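PDB 1W5R: arylamine n-acetyltransferase from Mycobacterium smegmatis, which transfers an acetyl group, probably from acetyl-coenzyme A, to the nitrogen of arylamines. Local coordinates for residues 135-147 against 152-166. The protein carries 1 engineered substitution. Residues are numbered along the deposited sequence; the frame is centred on the assembly and turned at random.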
ATOM      1  N   GLY A 135      -0.078 -12.000 -11.900  1.00  9.14           N
ATOM      2  CA  GLY A 135       0.119 -11.834 -10.457  1.00  8.62           C
ATOM      3  C   GLY A 135      -0.116 -13.078  -9.604  1.00  9.21           C
ATOM      4  O   GLY A 135       0.539 -13.235  -8.571  1.00  9.83           O
ATOM      5  N   GLN A 136      -1.050 -13.940 -10.028  1.00  8.31           N
ATOM      6  CA  GLN A 136      -1.381 -15.160  -9.291  1.00  8.38           C
ATOM      7  C   GLN A 136      -0.744 -16.413  -9.909  1.00  7.86           C
ATOM      8  O   GLN A 136      -1.185 -17.531  -9.643  1.00  8.08           O
ATOM      9  CB  GLN A 136      -2.908 -15.313  -9.158  1.00  8.99           C
ATOM     10  CG  GLN A 136      -3.374 -16.286  -8.064  1.00  8.99           C
ATOM     11  CD  GLN A 136      -2.838 -15.943  -6.681  1.00  9.92           C
ATOM     12  OE1 GLN A 136      -2.079 -16.729  -6.067  1.00 13.51           O
ATOM     13  NE2 GLN A 136      -3.204 -14.784  -6.192  1.00 10.49           N
ATOM     14  N   THR A 137       0.294 -16.225 -10.717  1.00  7.81           N
ATOM     15  CA  THR A 137       0.932 -17.378 -11.372  1.00  8.10           C
ATOM     16  C   THR A 137       1.611 -18.298 -10.359  1.00  8.63           C
ATOM     17  O   THR A 137       2.071 -17.843  -9.288  1.00  9.44           O
ATOM     18  CB  THR A 137       1.961 -16.931 -12.425  1.00  8.22           C
ATOM     19  OG1 THR A 137       2.109 -17.966 -13.412  1.00  9.28           O
ATOM     20  CG2 THR A 137       3.312 -16.569 -11.798  1.00  9.45           C
ATOM     21  N   LEU A 138       1.681 -19.582 -10.696  1.00  9.24           N
ATOM     22  CA  LEU A 138       2.439 -20.542  -9.883  1.00  9.11           C
ATOM     23  C   LEU A 138       3.887 -20.117  -9.706  1.00  9.59           C
ATOM     24  O   LEU A 138       4.540 -19.710 -10.663  1.00  9.96           O
ATOM     25  CB  LEU A 138       2.429 -21.923 -10.521  1.00  9.57           C
ATOM     26  CG  LEU A 138       1.270 -22.861 -10.186  1.00 10.93           C
ATOM     27  CD1 LEU A 138       1.275 -24.072 -11.098  1.00 12.90           C
ATOM     28  CD2 LEU A 138       1.341 -23.324  -8.734  1.00 11.14           C
ATOM     29  N   THR A 139       4.374 -20.221  -8.465  1.00  9.59           N
ATOM     30  CA  THR A 139       5.737 -19.822  -8.139  1.00 10.02           C
ATOM     31  C   THR A 139       6.637 -21.016  -7.829  1.00 10.63           C
ATOM     32  O   THR A 139       7.810 -20.846  -7.457  1.00 11.13           O
ATOM     33  CB  THR A 139       5.749 -18.834  -6.966  1.00  9.81           C
ATOM     34  OG1 THR A 139       5.202 -19.465  -5.798  1.00 10.56           O
ATOM     35  CG2 THR A 139       4.942 -17.558  -7.338  1.00  9.92           C
ATOM     36  N   SER A 140       6.081 -22.209  -8.021  1.00 11.37           N
ATOM     37  CA  SER A 140       6.832 -23.468  -7.987  1.00 12.13           C
ATOM     38  C   SER A 140       6.270 -24.340  -9.084  1.00 12.80           C
ATOM     39  O   SER A 140       5.109 -24.192  -9.451  1.00 12.98           O
ATOM     40  CB  SER A 140       6.588 -24.224  -6.665  1.00 12.73           C
ATOM     41  OG  SER A 140       6.897 -23.443  -5.538  1.00 13.45           O
ATOM     42  N   PRO A 141       7.065 -25.311  -9.572  1.00 13.13           N
ATOM     43  CA  PRO A 141       6.450 -26.392 -10.317  1.00 13.76           C
ATOM     44  C   PRO A 141       5.645 -27.236  -9.330  1.00 13.63           C
ATOM     45  O   PRO A 141       6.042 -27.351  -8.160  1.00 14.79           O
ATOM     46  CB  PRO A 141       7.653 -27.197 -10.828  1.00 13.72           C
ATOM     47  CG  PRO A 141       8.742 -26.913  -9.881  1.00 14.61           C
ATOM     48  CD  PRO A 141       8.520 -25.501  -9.393  1.00 13.35           C
ATOM     49  N   ILE A 142       4.524 -27.798  -9.767  1.00 13.10           N
ATOM     50  CA  ILE A 142       3.776 -28.728  -8.912  1.00 13.51           C
ATOM     51  C   ILE A 142       3.569 -30.022  -9.667  1.00 14.18           C
ATOM     52  O   ILE A 142       3.689 -30.051 -10.892  1.00 14.61           O
ATOM     53  CB  ILE A 142       2.418 -28.150  -8.396  1.00 13.63           C
ATOM     54  CG1 ILE A 142       1.416 -27.952  -9.547  1.00 13.26           C
ATOM     55  CG2 ILE A 142       2.642 -26.859  -7.600  1.00 14.08           C
ATOM     56  CD1 ILE A 142       0.017 -27.554  -9.097  1.00 12.98           C
ATOM     57  N   ARG A 143       3.294 -31.103  -8.947  1.00 15.08           N
ATOM     58  CA  ARG A 143       3.046 -32.379  -9.611  1.00 16.36           C
ATOM     59  C   ARG A 143       1.758 -32.290 -10.404  1.00 16.04           C
ATOM     60  O   ARG A 143       0.745 -31.842  -9.895  1.00 15.63           O
ATOM     61  CB  ARG A 143       3.003 -33.541  -8.612  1.00 16.27           C
ATOM     62  CG  ARG A 143       4.275 -33.706  -7.796  1.00 17.71           C
ATOM     63  CD  ARG A 143       4.314 -35.034  -7.051  1.00 19.59           C
ATOM     64  NE  ARG A 143       3.046 -35.292  -6.368  1.00 24.15           N
ATOM     65  CZ  ARG A 143       2.683 -34.735  -5.214  1.00 26.82           C
ATOM     66  NH1 ARG A 143       3.485 -33.873  -4.601  1.00 28.10           N
ATOM     67  NH2 ARG A 143       1.509 -35.033  -4.672  1.00 28.57           N
ATOM     68  N   LEU A 144       1.774 -32.691 -11.662  1.00 16.86           N
ATOM     69  CA  LEU A 144       0.562 -32.693 -12.486  1.00 17.67           C
ATOM     70  C   LEU A 144      -0.207 -33.968 -12.095  1.00 18.10           C
ATOM     71  O   LEU A 144      -0.158 -35.014 -12.754  1.00 18.60           O
ATOM     72  CB  LEU A 144       0.923 -32.636 -13.989  1.00 17.56           C
ATOM     73  CG  LEU A 144      -0.206 -32.293 -14.969  1.00 19.22           C
ATOM     74  CD1 LEU A 144      -1.436 -31.776 -14.221  1.00 19.64           C
ATOM     75  CD2 LEU A 144       0.258 -31.253 -15.978  1.00 19.51           C
ATOM     76  N   GLU A 145      -0.869 -33.844 -10.988  1.00 18.44           N
ATOM     77  CA  GLU A 145      -1.567 -34.913 -10.327  1.00 19.80           C
ATOM     78  C   GLU A 145      -2.797 -34.343  -9.639  1.00 18.56           C
ATOM     79  O   GLU A 145      -2.685 -33.458  -8.782  1.00 18.08           O
ATOM     80  CB  GLU A 145      -0.622 -35.579  -9.332  1.00 20.10           C
ATOM     81  CG  GLU A 145      -1.181 -36.773  -8.581  1.00 22.44           C
ATOM     82  CD  GLU A 145      -0.423 -37.095  -7.292  1.00 23.09           C
ATOM     83  OE1 GLU A 145      -0.994 -37.831  -6.451  1.00 27.34           O
ATOM     84  OE2 GLU A 145       0.720 -36.625  -7.143  1.00 26.74           O
ATOM     85  N   ALA A 146      -3.969 -34.830 -10.022  1.00 18.33           N
ATOM     86  CA  ALA A 146      -5.189 -34.348  -9.416  1.00 18.53           C
ATOM     87  C   ALA A 146      -5.401 -34.923  -8.040  1.00 18.61           C
ATOM     88  O   ALA A 146      -5.135 -36.097  -7.785  1.00 18.92           O
ATOM     89  CB  ALA A 146      -6.395 -34.666 -10.312  1.00 18.68           C
ATOM     90  N   GLY A 147      -5.899 -34.086  -7.131  1.00 18.18           N
ATOM     91  CA  GLY A 147      -6.274 -34.527  -5.788  1.00 18.07           C
ATOM     92  C   GLY A 147      -5.626 -33.764  -4.644  1.00 17.91           C
ATOM     93  O   GLY A 147      -6.312 -33.047  -3.908  1.00 17.50           O
ATOM     94  N   THR A 152       3.577 -24.472  -2.268  1.00 13.19           N
ATOM     95  CA  THR A 152       4.469 -23.779  -3.204  1.00 13.16           C
ATOM     96  C   THR A 152       5.315 -22.774  -2.413  1.00 13.24           C
ATOM     97  O   THR A 152       5.246 -22.732  -1.169  1.00 13.88           O
ATOM     98  CB  THR A 152       3.662 -23.017  -4.297  1.00 13.09           C
ATOM     99  OG1 THR A 152       3.036 -21.854  -3.726  1.00 11.88           O
ATOM    100  CG2 THR A 152       2.604 -23.931  -4.935  1.00 11.84           C
ATOM    101  N   ARG A 153       6.088 -21.946  -3.123  1.00 13.55           N
ATOM    102  CA  ARG A 153       6.845 -20.862  -2.479  1.00 14.18           C
ATOM    103  C   ARG A 153       5.933 -19.820  -1.827  1.00 13.76           C
ATOM    104  O   ARG A 153       6.382 -19.035  -0.988  1.00 13.74           O
ATOM    105  CB  ARG A 153       7.793 -20.151  -3.458  1.00 14.59           C
ATOM    106  CG  ARG A 153       8.892 -21.000  -4.061  1.00 15.81           C
ATOM    107  CD  ARG A 153       9.938 -20.141  -4.758  1.00 14.53           C
ATOM    108  NE  ARG A 153       9.371 -19.262  -5.787  1.00 15.49           N
ATOM    109  CZ  ARG A 153       9.537 -17.940  -5.850  1.00 14.24           C
ATOM    110  NH1 ARG A 153      10.261 -17.275  -4.952  1.00 14.24           N
ATOM    111  NH2 ARG A 153       8.975 -17.264  -6.838  1.00 14.62           N
ATOM    112  N   HIS A 154       4.661 -19.809  -2.224  1.00 12.95           N
ATOM    113  CA  HIS A 154       3.680 -18.858  -1.712  1.00 13.14           C
ATOM    114  C   HIS A 154       2.486 -19.639  -1.164  1.00 13.58           C
ATOM    115  O   HIS A 154       2.655 -20.350  -0.166  1.00 15.45           O
ATOM    116  CB  HIS A 154       3.316 -17.812  -2.785  1.00 12.29           C
ATOM    117  CG  HIS A 154       4.501 -17.031  -3.265  1.00 12.35           C
ATOM    118  ND1 HIS A 154       4.714 -15.707  -2.957  1.00 13.90           N
ATOM    119  CD2 HIS A 154       5.580 -17.429  -3.983  1.00  8.87           C
ATOM    120  CE1 HIS A 154       5.857 -15.310  -3.501  1.00 10.32           C
ATOM    121  NE2 HIS A 154       6.399 -16.338  -4.129  1.00 13.43           N
ATOM    122  N   GLU A 155       1.319 -19.547  -1.803  1.00 13.20           N
ATOM    123  CA  GLU A 155       0.083 -20.157  -1.281  1.00 13.16           C
ATOM    124  C   GLU A 155      -0.016 -21.611  -1.713  1.00 12.32           C
ATOM    125  O   GLU A 155       0.619 -22.020  -2.687  1.00 11.31           O
ATOM    126  CB  GLU A 155      -1.175 -19.434  -1.810  1.00 14.52           C
ATOM    127  CG  GLU A 155      -1.170 -17.938  -1.706  1.00 15.78           C
ATOM    128  CD  GLU A 155      -0.596 -17.262  -2.941  1.00 17.01           C
ATOM    129  OE1 GLU A 155       0.210 -17.878  -3.670  1.00 14.99           O
ATOM    130  OE2 GLU A 155      -0.924 -16.086  -3.153  1.00 20.38           O
ATOM    131  N   PRO A 156      -0.833 -22.402  -1.000  1.00 11.37           N
ATOM    132  CA  PRO A 156      -1.169 -23.726  -1.512  1.00 11.55           C
ATOM    133  C   PRO A 156      -1.962 -23.665  -2.829  1.00 11.11           C
ATOM    134  O   PRO A 156      -2.796 -22.766  -3.021  1.00 10.74           O
ATOM    135  CB  PRO A 156      -2.052 -24.326  -0.415  1.00 12.18           C
ATOM    136  CG  PRO A 156      -1.876 -23.460   0.776  1.00 13.12           C
ATOM    137  CD  PRO A 156      -1.425 -22.125   0.329  1.00 11.97           C
ATOM    138  N   TYR A 157      -1.685 -24.612  -3.718  1.00 10.61           N
ATOM    139  CA  TYR A 157      -2.465 -24.790  -4.953  1.00 10.86           C
ATOM    140  C   TYR A 157      -2.994 -26.215  -5.012  1.00 11.60           C
ATOM    141  O   TYR A 157      -2.524 -27.087  -4.278  1.00 12.72           O
ATOM    142  CB  TYR A 157      -1.629 -24.507  -6.213  1.00 10.36           C
ATOM    143  CG  TYR A 157      -1.404 -23.043  -6.543  1.00  9.57           C
ATOM    144  CD1 TYR A 157      -0.742 -22.186  -5.656  1.00  9.12           C
ATOM    145  CD2 TYR A 157      -1.830 -22.519  -7.769  1.00  9.73           C
ATOM    146  CE1 TYR A 157      -0.522 -20.836  -5.965  1.00  8.90           C
ATOM    147  CE2 TYR A 157      -1.598 -21.175  -8.099  1.00  9.45           C
ATOM    148  CZ  TYR A 157      -0.959 -20.346  -7.191  1.00  9.37           C
ATOM    149  OH  TYR A 157      -0.723 -19.029  -7.503  1.00  9.31           O
ATOM    150  N   ARG A 158      -3.964 -26.459  -5.889  1.00 11.18           N
ATOM    151  CA  ARG A 158      -4.547 -27.799  -6.028  1.00 12.01           C
ATOM    152  C   ARG A 158      -5.048 -28.043  -7.450  1.00 12.31           C
ATOM    153  O   ARG A 158      -5.738 -27.187  -8.038  1.00 12.64           O
ATOM    154  CB  ARG A 158      -5.703 -27.989  -5.039  1.00 12.09           C
ATOM    155  CG  ARG A 158      -6.242 -29.412  -4.993  1.00 13.58           C
ATOM    156  CD  ARG A 158      -7.465 -29.527  -4.109  1.00 16.04           C
ATOM    157  NE  ARG A 158      -7.932 -30.912  -4.029  1.00 16.92           N
ATOM    158  CZ  ARG A 158      -9.203 -31.277  -3.881  1.00 19.18           C
ATOM    159  NH1 ARG A 158     -10.163 -30.374  -3.782  1.00 20.77           N
ATOM    160  NH2 ARG A 158      -9.513 -32.564  -3.836  1.00 21.55           N
ATOM    161  N   LEU A 159      -4.711 -29.216  -7.990  1.00 12.80           N
ATOM    162  CA  LEU A 159      -5.309 -29.685  -9.235  1.00 12.71           C
ATOM    163  C   LEU A 159      -6.427 -30.658  -8.911  1.00 13.40           C
ATOM    164  O   LEU A 159      -6.289 -31.522  -8.042  1.00 13.62           O
ATOM    165  CB  LEU A 159      -4.278 -30.377 -10.128  1.00 12.65           C
ATOM    166  CG  LEU A 159      -3.266 -29.467 -10.826  1.00 12.75           C
ATOM    167  CD1 LEU A 159      -2.072 -30.268 -11.351  1.00 14.17           C
ATOM    168  CD2 LEU A 159      -3.933 -28.678 -11.960  1.00 12.94           C
ATOM    169  N   THR A 160      -7.550 -30.493  -9.588  1.00 13.69           N
ATOM    170  CA  THR A 160      -8.623 -31.490  -9.578  1.00 14.37           C
ATOM    171  C   THR A 160      -8.953 -31.804 -11.030  1.00 14.76           C
ATOM    172  O   THR A 160      -8.572 -31.054 -11.937  1.00 14.21           O
ATOM    173  CB  THR A 160      -9.876 -30.993  -8.839  1.00 14.76           C
ATOM    174  OG1 THR A 160     -10.287 -29.723  -9.365  1.00 14.93           O
ATOM    175  CG2 THR A 160      -9.605 -30.851  -7.346  1.00 14.37           C
ATOM    176  N   ARG A 161      -9.616 -32.925 -11.281  1.00 15.20           N
ATOM    177  CA  ARG A 161      -9.994 -33.229 -12.647  1.00 16.45           C
ATOM    178  C   ARG A 161     -11.320 -33.957 -12.761  1.00 16.36           C
ATOM    179  O   ARG A 161     -11.720 -34.712 -11.856  1.00 16.87           O
ATOM    180  CB  ARG A 161      -8.886 -34.011 -13.359  1.00 16.26           C
ATOM    181  CG  ARG A 161      -8.739 -35.471 -12.951  1.00 17.17           C
ATOM    182  CD  ARG A 161      -7.612 -36.151 -13.721  1.00 17.95           C
ATOM    183  NE  ARG A 161      -7.433 -37.541 -13.290  1.00 18.57           N
ATOM    184  CZ  ARG A 161      -8.148 -38.569 -13.746  1.00 19.96           C
ATOM    185  NH1 ARG A 161      -9.123 -38.380 -14.626  1.00 19.22           N
ATOM    186  NH2 ARG A 161      -7.894 -39.790 -13.289  1.00 21.12           N
ATOM    187  N   HIS A 162     -11.997 -33.693 -13.874  1.00 16.60           N
ATOM    188  CA  HIS A 162     -13.120 -34.491 -14.343  1.00 17.34           C
ATOM    189  C   HIS A 162     -12.661 -35.018 -15.688  1.00 17.64           C
ATOM    190  O   HIS A 162     -12.516 -34.234 -16.634  1.00 17.85           O
ATOM    191  CB  HIS A 162     -14.338 -33.595 -14.536  1.00 17.88           C
ATOM    192  CG  HIS A 162     -15.043 -33.244 -13.262  1.00 19.00           C
ATOM    193  ND1 HIS A 162     -16.266 -32.611 -13.244  1.00 21.97           N
ATOM    194  CD2 HIS A 162     -14.713 -33.466 -11.967  1.00 19.59           C
ATOM    195  CE1 HIS A 162     -16.657 -32.450 -11.992  1.00 21.12           C
ATOM    196  NE2 HIS A 162     -15.732 -32.958 -11.197  1.00 21.66           N
ATOM    197  N   GLY A 163     -12.400 -36.320 -15.775  1.00 17.37           N
ATOM    198  CA  GLY A 163     -11.793 -36.900 -16.984  1.00 17.09           C
ATOM    199  C   GLY A 163     -10.448 -36.220 -17.219  1.00 17.01           C
ATOM    200  O   GLY A 163      -9.647 -36.108 -16.298  1.00 17.21           O
ATOM    201  N   ASP A 164     -10.199 -35.755 -18.443  1.00 17.21           N
ATOM    202  CA  ASP A 164      -8.947 -35.037 -18.714  1.00 17.09           C
ATOM    203  C   ASP A 164      -9.051 -33.517 -18.498  1.00 16.78           C
ATOM    204  O   ASP A 164      -8.062 -32.818 -18.681  1.00 16.83           O
ATOM    205  CB  ASP A 164      -8.381 -35.356 -20.107  1.00 17.23           C
ATOM    206  CG  ASP A 164      -6.928 -34.911 -20.265  1.00 18.22           C
ATOM    207  OD1 ASP A 164      -6.104 -35.169 -19.360  1.00 18.51           O
ATOM    208  OD2 ASP A 164      -6.612 -34.287 -21.300  1.00 19.07           O
ATOM    209  N   ASP A 165     -10.225 -33.021 -18.109  1.00 16.88           N
ATOM    210  CA  ASP A 165     -10.382 -31.598 -17.789  1.00 17.07           C
ATOM    211  C   ASP A 165      -9.888 -31.297 -16.379  1.00 16.39           C
ATOM    212  O   ASP A 165     -10.577 -31.572 -15.396  1.00 16.51           O
ATOM    213  CB  ASP A 165     -11.836 -31.150 -17.939  1.00 18.45           C
ATOM    214  CG  ASP A 165     -12.121 -30.509 -19.283  1.00 22.79           C
ATOM    215  OD1 ASP A 165     -11.618 -31.005 -20.316  1.00 24.30           O
ATOM    216  OD2 ASP A 165     -12.853 -29.492 -19.298  1.00 28.45           O
ATOM    217  N   HIS A 166      -8.686 -30.741 -16.293  1.00 15.17           N
ATOM    218  CA  HIS A 166      -8.101 -30.372 -15.012  1.00 14.48           C
ATOM    219  C   HIS A 166      -8.466 -28.943 -14.676  1.00 13.95           C
ATOM    220  O   HIS A 166      -8.628 -28.106 -15.566  1.00 14.33           O
ATOM    221  CB  HIS A 166      -6.577 -30.485 -15.050  1.00 14.43           C
ATOM    222  CG  HIS A 166      -6.077 -31.869 -15.326  1.00 14.73           C
ATOM    223  ND1 HIS A 166      -5.340 -32.593 -14.413  1.00 16.44           N
ATOM    224  CD2 HIS A 166      -6.183 -32.647 -16.431  1.00 14.07           C
ATOM    225  CE1 HIS A 166      -5.029 -33.764 -14.939  1.00 15.81           C
ATOM    226  NE2 HIS A 166      -5.526 -33.821 -16.160  1.00 17.57           N
TER
HETATM  227  O   HOH W   1       2.669 -20.261  -6.154  1.00 11.07           O
HETATM  228  O   HOH W   2      -2.883 -31.319  -7.013  1.00 13.81           O
HETATM  229  O   HOH W   3      -4.290 -36.846 -11.976  1.00 29.58           O
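Leu138, in the loop before edge strand 142-143, packs on Tyr157 of strand 157-162, in the antiparallel eight-stranded sheet of the arylamine N-acetyltransferase fold. Strands 142-143 and 149-150 are the outermost ones of this sheet within the chain. Strand 157-162 pairs with 149-150.

The apolar contacts run along the middle. Leu138 CD2 sits over one face of the Tyr157 ring, 3.5 Å from its centroid, in a CH-pi contact. The Thr152 methyl CG2 touches both Leu138 CD2 and Ile142 CG2. Leu159 CD1 packs against Ile142 CD1 and, more tightly than usual, against Leu144 CD1. Leu168 of the adjoining strand also touches Ile142 and Leu159.

Side chains hold backbone groups at one end. Tyr157 OH donates to Gln136 O at 2.7 Å, from above the carbonyl plane. Arg153 bends at chi3 (-56°), which brings NE back to Thr139 O at 2.8 Å, in the guanidinium plane. Its NH1 forms a salt bridge with Asp218. Ser140 OG accepts from Arg153 N. Water 1 joins Thr139 N to Thr152 OG1, the acceptor of an ST turn.

At the other end a backbone bond, a water and an arginine join the segments. Gly147 N donates to Leu159 O at 2.7 Å, nearly straight at 171°. Water 2 links Glu145 O to Leu159 N. The extended Arg158 chain reaches back to Gly147 O, which accepts from NE at 2.7 Å and weakly from NH2 at 3.2 Å.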